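Local coordinates for protein ATP phosphoribosyltransferase (Thermotoga maritima, PDB 1O63) that probably catalyses the condensation of ATP with 5-phosphoribose 1-diphosphate to N'-(5'-phosphoribosyl)-ATP, the first step of histidine biosynthesis, at residues N112-Y117 with C125-L130. Residues are numbered along the deposited sequence; the frame is centred on the assembly and turned at random.
Sequences NVTQRY and CRIIPL
The second half of a beta-alpha-beta unit, where helix 111-121 packs back on the strand 125-129 that follows it, here meets through one isoleucine set against two consecutive residues of the helix. Ile-127 points from the strand toward the helix and meets Thr-114 tip to tip. The Thr-114 methyl CG2 lies 3.4 Å from Ile-127 CG2 and 3.5 Å from Ile-127 CD1, so both arms of the isoleucine bear on it. With chi1 at 169° the threonine, in the conformer described, sets OG1 opposite its own backbone N and against the same isoleucine: OG1 of Thr-114 lies 3.9 Å from Ile-127 CD1. It has no polar partner there, though a second conformer of Thr-114 makes this uncertain.

Gln-115 crosses Ile-127 at about a right angle. Its chain bends at chi2 (71°), which brings OE1 back to 3.5 Å from Ile-127 CD1, while Gln-115 CB touches the same methyl at 3.8 Å. The amide is steadied from its other end, since NE2 is hydrogen-bonded to Glu-119 one turn further along the helix. Shortening Ile-127 to an alanine is likely to take both methyl contacts from Thr-114 and the support from under Gln-115, opening a gap between helix and strand.

Beyond these side chains, the Cys-118–Cys-125 disulfide ties the same two elements covalently. Strand 125-129, outermost in the sheet of this chain, hydrogen-bonds to the parallel strand 104-108, whose Thr-108 touches both Thr-114 and Ile-127; on the helix, Val-113 and Tyr-117 pack against strands 81-94 and 161-176.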
loop_
_atom_site.group_PDB
_atom_site.type_symbol
_atom_site.label_atom_id
_atom_site.label_comp_id
_atom_site.label_asym_id
_atom_site.label_seq_id
_atom_site.Cartn_x
_atom_site.Cartn_y
_atom_site.Cartn_z
ATOM N N ASN A 112 -12.154 -6.959 0.406
ATOM C CA ASN A 112 -13.066 -7.839 -0.330
ATOM C C ASN A 112 -12.995 -9.264 0.203
ATOM O O ASN A 112 -14.004 -9.940 0.355
ATOM C CB ASN A 112 -12.792 -7.814 -1.838
ATOM C CG ASN A 112 -13.033 -6.432 -2.425
ATOM O OD1 ASN A 112 -13.915 -5.713 -1.972
ATOM N ND2 ASN A 112 -12.202 -6.040 -3.395
ATOM N N VAL A 113 -11.742 -9.749 0.406
ATOM C CA VAL A 113 -11.553 -11.050 1.048
ATOM C C VAL A 113 -12.327 -11.102 2.378
ATOM O O VAL A 113 -13.033 -12.052 2.661
ATOM C CB VAL A 113 -10.052 -11.269 1.340
ATOM C CG1 VAL A 113 -9.839 -12.298 2.432
ATOM C CG2 VAL A 113 -9.377 -11.704 0.029
ATOM N N THR A 114 -12.177 -10.071 3.209
ATOM C CA THR A 114 -12.849 -10.049 4.519
ATOM C C THR A 114 -14.364 -10.009 4.331
ATOM O O THR A 114 -15.098 -10.777 4.972
ATOM C CB THR A 114 -12.411 -8.950 5.466
ATOM O OG1 THR A 114 -13.345 -8.903 6.601
ATOM C CG2 THR A 114 -12.460 -7.567 4.868
ATOM N N GLN A 115 -14.849 -9.191 3.394
ATOM C CA GLN A 115 -16.302 -9.143 3.159
ATOM C C GLN A 115 -16.807 -10.509 2.718
ATOM O O GLN A 115 -17.848 -10.976 3.204
ATOM C CB GLN A 115 -16.636 -8.075 2.125
ATOM C CG GLN A 115 -18.076 -8.158 1.589
ATOM C CD GLN A 115 -19.075 -7.726 2.641
ATOM O OE1 GLN A 115 -18.711 -7.031 3.595
ATOM N NE2 GLN A 115 -20.334 -8.118 2.492
ATOM N N ARG A 116 -16.060 -11.196 1.841
ATOM C CA ARG A 116 -16.468 -12.531 1.390
ATOM C C ARG A 116 -16.519 -13.510 2.558
ATOM O O ARG A 116 -17.363 -14.415 2.624
ATOM C CB ARG A 116 -15.508 -13.038 0.316
ATOM C CG ARG A 116 -15.983 -14.231 -0.483
ATOM C CD ARG A 116 -15.052 -14.541 -1.663
ATOM N NE ARG A 116 -15.001 -13.407 -2.566
ATOM C CZ ARG A 116 -13.950 -12.646 -2.840
ATOM N NH1 ARG A 116 -12.767 -12.919 -2.300
ATOM N NH2 ARG A 116 -14.108 -11.626 -3.678
ATOM N N TYR A 117 -15.551 -13.393 3.466
ATOM C CA TYR A 117 -15.504 -14.237 4.648
ATOM C C TYR A 117 -16.730 -14.000 5.507
ATOM O O TYR A 117 -17.527 -14.934 5.731
ATOM C CB TYR A 117 -14.185 -14.047 5.409
ATOM C CG TYR A 117 -14.106 -14.942 6.637
ATOM C CD1 TYR A 117 -14.338 -14.424 7.902
ATOM C CD2 TYR A 117 -13.894 -16.314 6.487
ATOM C CE1 TYR A 117 -14.314 -15.252 9.017
ATOM C CE2 TYR A 117 -13.856 -17.143 7.587
ATOM C CZ TYR A 117 -14.058 -16.596 8.848
ATOM O OH TYR A 117 -14.018 -17.417 9.964
ATOM N N CYS A 125 -20.557 -7.233 9.506
ATOM C CA CYS A 125 -19.201 -6.762 9.803
ATOM C C CYS A 125 -19.002 -5.296 9.502
ATOM O O CYS A 125 -19.522 -4.743 8.521
ATOM C CB CYS A 125 -18.212 -7.611 8.955
ATOM S SG CYS A 125 -18.106 -9.348 9.398
ATOM N N ARG A 126 -18.220 -4.632 10.316
ATOM C CA ARG A 126 -17.817 -3.234 10.103
ATOM C C ARG A 126 -16.329 -3.302 9.689
ATOM O O ARG A 126 -15.488 -3.542 10.564
ATOM C CB ARG A 126 -17.999 -2.479 11.403
ATOM C CG ARG A 126 -18.042 -0.979 11.332
ATOM C CD ARG A 126 -19.330 -0.467 10.688
ATOM N NE ARG A 126 -19.860 0.691 11.371
ATOM C CZ ARG A 126 -19.248 1.829 11.649
ATOM N NH1 ARG A 126 -19.913 2.787 12.304
ATOM N NH2 ARG A 126 -17.993 2.057 11.308
ATOM N N ILE A 127 -16.067 -3.265 8.392
ATOM C CA ILE A 127 -14.697 -3.511 7.909
ATOM C C ILE A 127 -13.842 -2.266 7.849
ATOM O O ILE A 127 -14.125 -1.329 7.108
ATOM C CB ILE A 127 -14.695 -4.185 6.526
ATOM C CG1 ILE A 127 -15.468 -5.495 6.564
ATOM C CG2 ILE A 127 -13.258 -4.431 6.049
ATOM C CD1 ILE A 127 -15.674 -6.111 5.183
ATOM N N ILE A 128 -12.691 -2.310 8.530
ATOM C CA ILE A 128 -11.793 -1.155 8.563
ATOM C C ILE A 128 -10.505 -1.396 7.797
ATOM O O ILE A 128 -9.616 -2.107 8.266
ATOM C CB ILE A 128 -11.461 -0.819 10.042
ATOM C CG1 ILE A 128 -12.792 -0.568 10.793
ATOM C CG2 ILE A 128 -10.547 0.387 10.094
ATOM C CD1 ILE A 128 -12.646 -0.394 12.280
ATOM N N PRO A 129 -10.361 -0.785 6.627
ATOM C CA PRO A 129 -9.205 -0.942 5.787
ATOM C C PRO A 129 -7.955 -0.274 6.342
ATOM O O PRO A 129 -8.015 0.888 6.744
ATOM C CB PRO A 129 -9.566 -0.255 4.469
ATOM C CG PRO A 129 -11.019 -0.029 4.517
ATOM C CD PRO A 129 -11.393 0.074 5.977
ATOM N N LEU A 130 -6.857 -1.002 6.359
ATOM C CA LEU A 130 -5.571 -0.478 6.850
ATOM C C LEU A 130 -4.517 -0.787 5.785
ATOM O O LEU A 130 -4.696 -1.757 5.018
ATOM C CB LEU A 130 -5.182 -1.175 8.157
ATOM C CG LEU A 130 -5.999 -0.825 9.399
ATOM C CD1 LEU A 130 -5.491 -1.575 10.628
ATOM C CD2 LEU A 130 -5.955 0.683 9.650
#